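Local coordinates for putative sugar binding protein (Salmonella enterica subsp. enterica serovar Typhimurium, PDB 3KNZ) that probably binds a phosphosugar or related carbohydrate derivative through its SIS domain, though its precise activity remains unproven, at residues V50-Y62 / C76-L88. Residues are numbered along the deposited sequence; the frame is centred on the assembly and turned at random.
Sequences VTRIILTGSGTSY and CALPVDVCWPFML
I53 and L55 zip strand 52-56 to strand 80-83 in parallel register: I53 N donates to P79 O (2.9 Å), I53 O accepts from D81 N, and L55 N and O pair likewise with D81 O and C83 N. Beta-branched I53, V80 and V82 suit these extended backbones. On the face they share with L55, the I53 and L78 side chains cross at about a right angle, their CD1 atoms 3.6 Å apart.

The other face begins with a salt bridge, the long arm of R52 reaching the D81 carboxylate. D81 OD2 lies in the guanidinium plane and takes the NE hydrogen on its syn side (2.9 Å, N-H...O 171°), though tilted from the carboxylate plane; NH2 bonds OD1 weakly. A bend at chi3 brings one guanidinium face over P79 CB. Farther along, the I54 and L88 side chains slide past each other in opposite directions, CG2 against CD1. With chi1 at -165°, T56 OG1 is opposite the backbone N, and this small hydroxyl donates to C83 O from above the carbonyl plane (2.8 Å), tying T56 to the backbone just before W84; G57 N bonds C83 O weakly.

Past G57, Y62 returns from the helix. W84 NE1 sits 3.4 Å above the centre of the Y62 ring, whose plane lies oblique, 34° from the indole's five-membered ring; V82 CG1 touches Y62 CE1.

S58 OG bonds E260 of the second subunit. Helix 59-76, the right-handed crossover of this beta-alpha-beta unit, packs on L55, V80 and V82. Strand 99-105 flanks strand 52-56, leaving 80-83 outermost in the chain's parallel SIS sheet.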
loop_
_atom_site.group_PDB
_atom_site.type_symbol
_atom_site.label_atom_id
_atom_site.label_comp_id
_atom_site.label_asym_id
_atom_site.label_seq_id
_atom_site.Cartn_x
_atom_site.Cartn_y
_atom_site.Cartn_z
ATOM N N VAL A 50 23.310 -11.466 1.493
ATOM C CA VAL A 50 22.002 -10.811 1.493
ATOM C C VAL A 50 21.275 -11.196 0.205
ATOM O O VAL A 50 21.830 -11.070 -0.885
ATOM C CB VAL A 50 22.130 -9.281 1.576
ATOM C CG1 VAL A 50 20.826 -8.609 1.153
ATOM C CG2 VAL A 50 22.552 -8.863 2.977
ATOM N N THR A 51 20.033 -11.655 0.328
ATOM C CA THR A 51 19.278 -12.129 -0.829
ATOM C C THR A 51 18.224 -11.149 -1.345
ATOM O O THR A 51 17.672 -11.350 -2.428
ATOM C CB THR A 51 18.583 -13.460 -0.502
ATOM O OG1 THR A 51 17.491 -13.226 0.396
ATOM C CG2 THR A 51 19.578 -14.438 0.131
ATOM N N ARG A 52 17.939 -10.096 -0.584
ATOM C CA ARG A 52 16.946 -9.102 -1.011
ATOM C C ARG A 52 17.067 -7.800 -0.212
ATOM O O ARG A 52 17.646 -7.775 0.882
ATOM C CB ARG A 52 15.529 -9.672 -0.851
ATOM C CG ARG A 52 15.079 -9.843 0.610
ATOM C CD ARG A 52 13.788 -10.667 0.755
ATOM N NE ARG A 52 12.738 -10.283 -0.192
ATOM C CZ ARG A 52 12.479 -10.912 -1.340
ATOM N NH1 ARG A 52 13.177 -11.980 -1.707
ATOM N NH2 ARG A 52 11.504 -10.477 -2.126
ATOM N N ILE A 53 16.547 -6.711 -0.766
ATOM C CA ILE A 53 16.527 -5.450 -0.027
ATOM C C ILE A 53 15.083 -5.166 0.371
ATOM O O ILE A 53 14.164 -5.367 -0.422
ATOM C CB ILE A 53 17.093 -4.228 -0.818
ATOM C CG1 ILE A 53 18.578 -4.403 -1.163
ATOM C CG2 ILE A 53 16.923 -2.934 -0.003
ATOM C CD1 ILE A 53 18.830 -5.256 -2.367
ATOM N N ILE A 54 14.894 -4.727 1.611
ATOM C CA ILE A 54 13.580 -4.370 2.125
ATOM C C ILE A 54 13.654 -2.916 2.584
ATOM O O ILE A 54 14.362 -2.606 3.538
ATOM C CB ILE A 54 13.187 -5.262 3.318
ATOM C CG1 ILE A 54 13.153 -6.738 2.902
ATOM C CG2 ILE A 54 11.846 -4.843 3.891
ATOM C CD1 ILE A 54 12.863 -7.702 4.060
ATOM N N LEU A 55 12.967 -2.024 1.876
ATOM C CA LEU A 55 12.915 -0.605 2.246
ATOM C C LEU A 55 11.637 -0.376 3.042
ATOM O O LEU A 55 10.545 -0.666 2.553
ATOM C CB LEU A 55 12.887 0.279 1.003
ATOM C CG LEU A 55 13.947 0.001 -0.062
ATOM C CD1 LEU A 55 13.797 1.026 -1.177
ATOM C CD2 LEU A 55 15.346 0.037 0.527
ATOM N N THR A 56 11.759 0.140 4.260
ATOM C CA THR A 56 10.581 0.349 5.092
ATOM C C THR A 56 10.522 1.749 5.694
ATOM O O THR A 56 11.544 2.333 6.043
ATOM C CB THR A 56 10.496 -0.691 6.230
ATOM O OG1 THR A 56 9.180 -0.664 6.796
ATOM C CG2 THR A 56 11.553 -0.419 7.316
ATOM N N GLY A 57 9.305 2.268 5.817
ATOM C CA GLY A 57 9.079 3.604 6.341
ATOM C C GLY A 57 7.657 4.070 6.092
ATOM O O GLY A 57 6.802 3.303 5.617
ATOM N N SER A 58 7.422 5.343 6.389
ATOM C CA SER A 58 6.101 5.945 6.275
ATOM C C SER A 58 6.142 7.285 5.557
ATOM O O SER A 58 7.199 7.910 5.454
ATOM C CB SER A 58 5.535 6.163 7.678
ATOM O OG SER A 58 5.567 4.957 8.421
ATOM N N GLY A 59 4.987 7.726 5.067
ATOM C CA GLY A 59 4.883 9.025 4.390
ATOM C C GLY A 59 5.930 9.283 3.313
ATOM O O GLY A 59 6.164 8.446 2.448
ATOM N N THR A 60 6.558 10.454 3.360
ATOM C CA THR A 60 7.557 10.816 2.357
ATOM C C THR A 60 8.661 9.767 2.206
ATOM O O THR A 60 9.112 9.498 1.096
ATOM C CB THR A 60 8.170 12.191 2.652
ATOM O OG1 THR A 60 7.145 13.188 2.572
ATOM C CG2 THR A 60 9.285 12.521 1.649
ATOM N N SER A 61 9.082 9.172 3.316
ATOM C CA SER A 61 10.114 8.144 3.277
ATOM C C SER A 61 9.637 6.952 2.460
ATOM O O SER A 61 10.358 6.442 1.601
ATOM C CB SER A 61 10.479 7.702 4.693
ATOM O OG SER A 61 10.975 8.796 5.446
ATOM N N TYR A 62 8.418 6.514 2.748
ATOM C CA TYR A 62 7.788 5.394 2.040
ATOM C C TYR A 62 7.657 5.671 0.548
ATOM O O TYR A 62 7.935 4.793 -0.279
ATOM C CB TYR A 62 6.416 5.093 2.662
ATOM C CG TYR A 62 5.482 4.234 1.829
ATOM C CD1 TYR A 62 5.681 2.867 1.698
ATOM C CD2 TYR A 62 4.366 4.797 1.214
ATOM C CE1 TYR A 62 4.804 2.084 0.944
ATOM C CE2 TYR A 62 3.493 4.034 0.459
ATOM C CZ TYR A 62 3.711 2.681 0.329
ATOM O OH TYR A 62 2.818 1.948 -0.422
ATOM N N CYS A 76 21.001 -3.406 -8.061
ATOM C CA CYS A 76 21.385 -4.278 -6.952
ATOM C C CYS A 76 21.306 -5.724 -7.423
ATOM O O CYS A 76 21.961 -6.598 -6.873
ATOM C CB CYS A 76 20.478 -4.074 -5.744
ATOM S SG CYS A 76 20.642 -2.452 -4.973
ATOM N N ALA A 77 20.499 -5.961 -8.456
ATOM C CA ALA A 77 20.323 -7.298 -9.020
ATOM C C ALA A 77 19.678 -8.218 -7.992
ATOM O O ALA A 77 19.911 -9.414 -7.980
ATOM C CB ALA A 77 21.655 -7.857 -9.483
ATOM N N LEU A 78 18.860 -7.634 -7.127
ATOM C CA LEU A 78 18.160 -8.365 -6.077
ATOM C C LEU A 78 16.722 -7.890 -6.010
ATOM O O LEU A 78 16.399 -6.792 -6.476
ATOM C CB LEU A 78 18.805 -8.112 -4.710
ATOM C CG LEU A 78 20.186 -8.701 -4.435
ATOM C CD1 LEU A 78 20.721 -8.197 -3.103
ATOM C CD2 LEU A 78 20.113 -10.219 -4.457
ATOM N N PRO A 79 15.839 -8.725 -5.450
ATOM C CA PRO A 79 14.477 -8.260 -5.262
ATOM C C PRO A 79 14.476 -7.090 -4.291
ATOM O O PRO A 79 15.306 -7.049 -3.385
ATOM C CB PRO A 79 13.778 -9.463 -4.622
ATOM C CG PRO A 79 14.573 -10.638 -5.030
ATOM C CD PRO A 79 15.990 -10.158 -5.141
ATOM N N VAL A 80 13.563 -6.148 -4.478
ATOM C CA VAL A 80 13.446 -5.024 -3.564
ATOM C C VAL A 80 12.003 -4.839 -3.099
ATOM O O VAL A 80 11.117 -4.549 -3.903
ATOM C CB VAL A 80 13.920 -3.722 -4.206
ATOM C CG1 VAL A 80 13.588 -2.528 -3.282
ATOM C CG2 VAL A 80 15.415 -3.800 -4.537
ATOM N N ASP A 81 11.776 -4.999 -1.800
ATOM C CA ASP A 81 10.451 -4.832 -1.221
ATOM C C ASP A 81 10.287 -3.423 -0.674
ATOM O O ASP A 81 11.256 -2.825 -0.206
ATOM C CB ASP A 81 10.262 -5.804 -0.050
ATOM C CG ASP A 81 10.338 -7.263 -0.464
ATOM O OD1 ASP A 81 9.841 -7.608 -1.558
ATOM O OD2 ASP A 81 10.866 -8.073 0.330
ATOM N N VAL A 82 9.066 -2.891 -0.743
ATOM C CA VAL A 82 8.746 -1.601 -0.120
ATOM C C VAL A 82 7.475 -1.769 0.703
ATOM O O VAL A 82 6.416 -2.074 0.158
ATOM C CB VAL A 82 8.504 -0.477 -1.122
ATOM C CG1 VAL A 82 8.154 0.792 -0.368
ATOM C CG2 VAL A 82 9.725 -0.260 -2.011
ATOM N N CYS A 83 7.571 -1.567 2.012
ATOM C CA CYS A 83 6.416 -1.753 2.878
ATOM C C CYS A 83 6.484 -0.921 4.145
ATOM O O CYS A 83 7.552 -0.452 4.539
ATOM C CB CYS A 83 6.344 -3.203 3.311
ATOM S SG CYS A 83 7.679 -3.582 4.427
ATOM N N TRP A 84 5.330 -0.774 4.792
ATOM C CA TRP A 84 5.241 -0.051 6.048
ATOM C C TRP A 84 5.801 -0.941 7.152
ATOM O O TRP A 84 5.682 -2.165 7.087
ATOM C CB TRP A 84 3.798 0.335 6.356
ATOM C CG TRP A 84 3.167 1.103 5.265
ATOM C CD1 TRP A 84 3.491 2.360 4.856
ATOM C CD2 TRP A 84 2.079 0.677 4.443
ATOM N NE1 TRP A 84 2.685 2.740 3.813
ATOM C CE2 TRP A 84 1.804 1.726 3.542
ATOM C CE3 TRP A 84 1.320 -0.496 4.371
ATOM C CZ2 TRP A 84 0.799 1.640 2.578
ATOM C CZ3 TRP A 84 0.320 -0.578 3.420
ATOM C CH2 TRP A 84 0.069 0.486 2.533
ATOM N N PRO A 85 6.407 -0.324 8.175
ATOM C CA PRO A 85 7.044 -1.079 9.252
ATOM C C PRO A 85 6.186 -2.173 9.903
ATOM O O PRO A 85 6.710 -3.244 10.209
ATOM C CB PRO A 85 7.389 0.003 10.276
ATOM C CG PRO A 85 7.485 1.265 9.484
ATOM C CD PRO A 85 6.507 1.134 8.374
ATOM N N PHE A 86 4.891 -1.926 10.102
ATOM C CA PHE A 86 4.039 -2.908 10.785
ATOM C C PHE A 86 3.891 -4.198 9.982
ATOM O O PHE A 86 3.594 -5.252 10.545
ATOM C CB PHE A 86 2.666 -2.324 11.164
ATOM C CG PHE A 86 1.779 -2.013 9.986
ATOM C CD1 PHE A 86 0.921 -2.972 9.469
ATOM C CD2 PHE A 86 1.794 -0.753 9.404
ATOM C CE1 PHE A 86 0.103 -2.682 8.378
ATOM C CE2 PHE A 86 0.981 -0.453 8.325
ATOM C CZ PHE A 86 0.137 -1.416 7.807
HETATM N N MSE A 87 4.106 -4.112 8.673
HETATM C CA MSE A 87 4.059 -5.289 7.803
HETATM C C MSE A 87 5.257 -6.209 8.071
HETATM O O MSE A 87 5.191 -7.408 7.789
HETATM C CB MSE A 87 4.074 -4.880 6.326
HETATM C CG MSE A 87 2.863 -4.097 5.865
HETATM SE SE MSE A 87 1.306 -5.231 5.735
HETATM C CE MSE A 87 1.765 -6.267 4.158
ATOM N N LEU A 88 6.357 -5.647 8.580
ATOM C CA LEU A 88 7.546 -6.442 8.906
ATOM C C LEU A 88 7.452 -7.055 10.302
ATOM O O LEU A 88 8.183 -6.676 11.213
ATOM C CB LEU A 88 8.819 -5.605 8.798
ATOM C CG LEU A 88 9.288 -5.316 7.386
ATOM C CD1 LEU A 88 10.519 -4.419 7.434
ATOM C CD2 LEU A 88 9.580 -6.639 6.669
#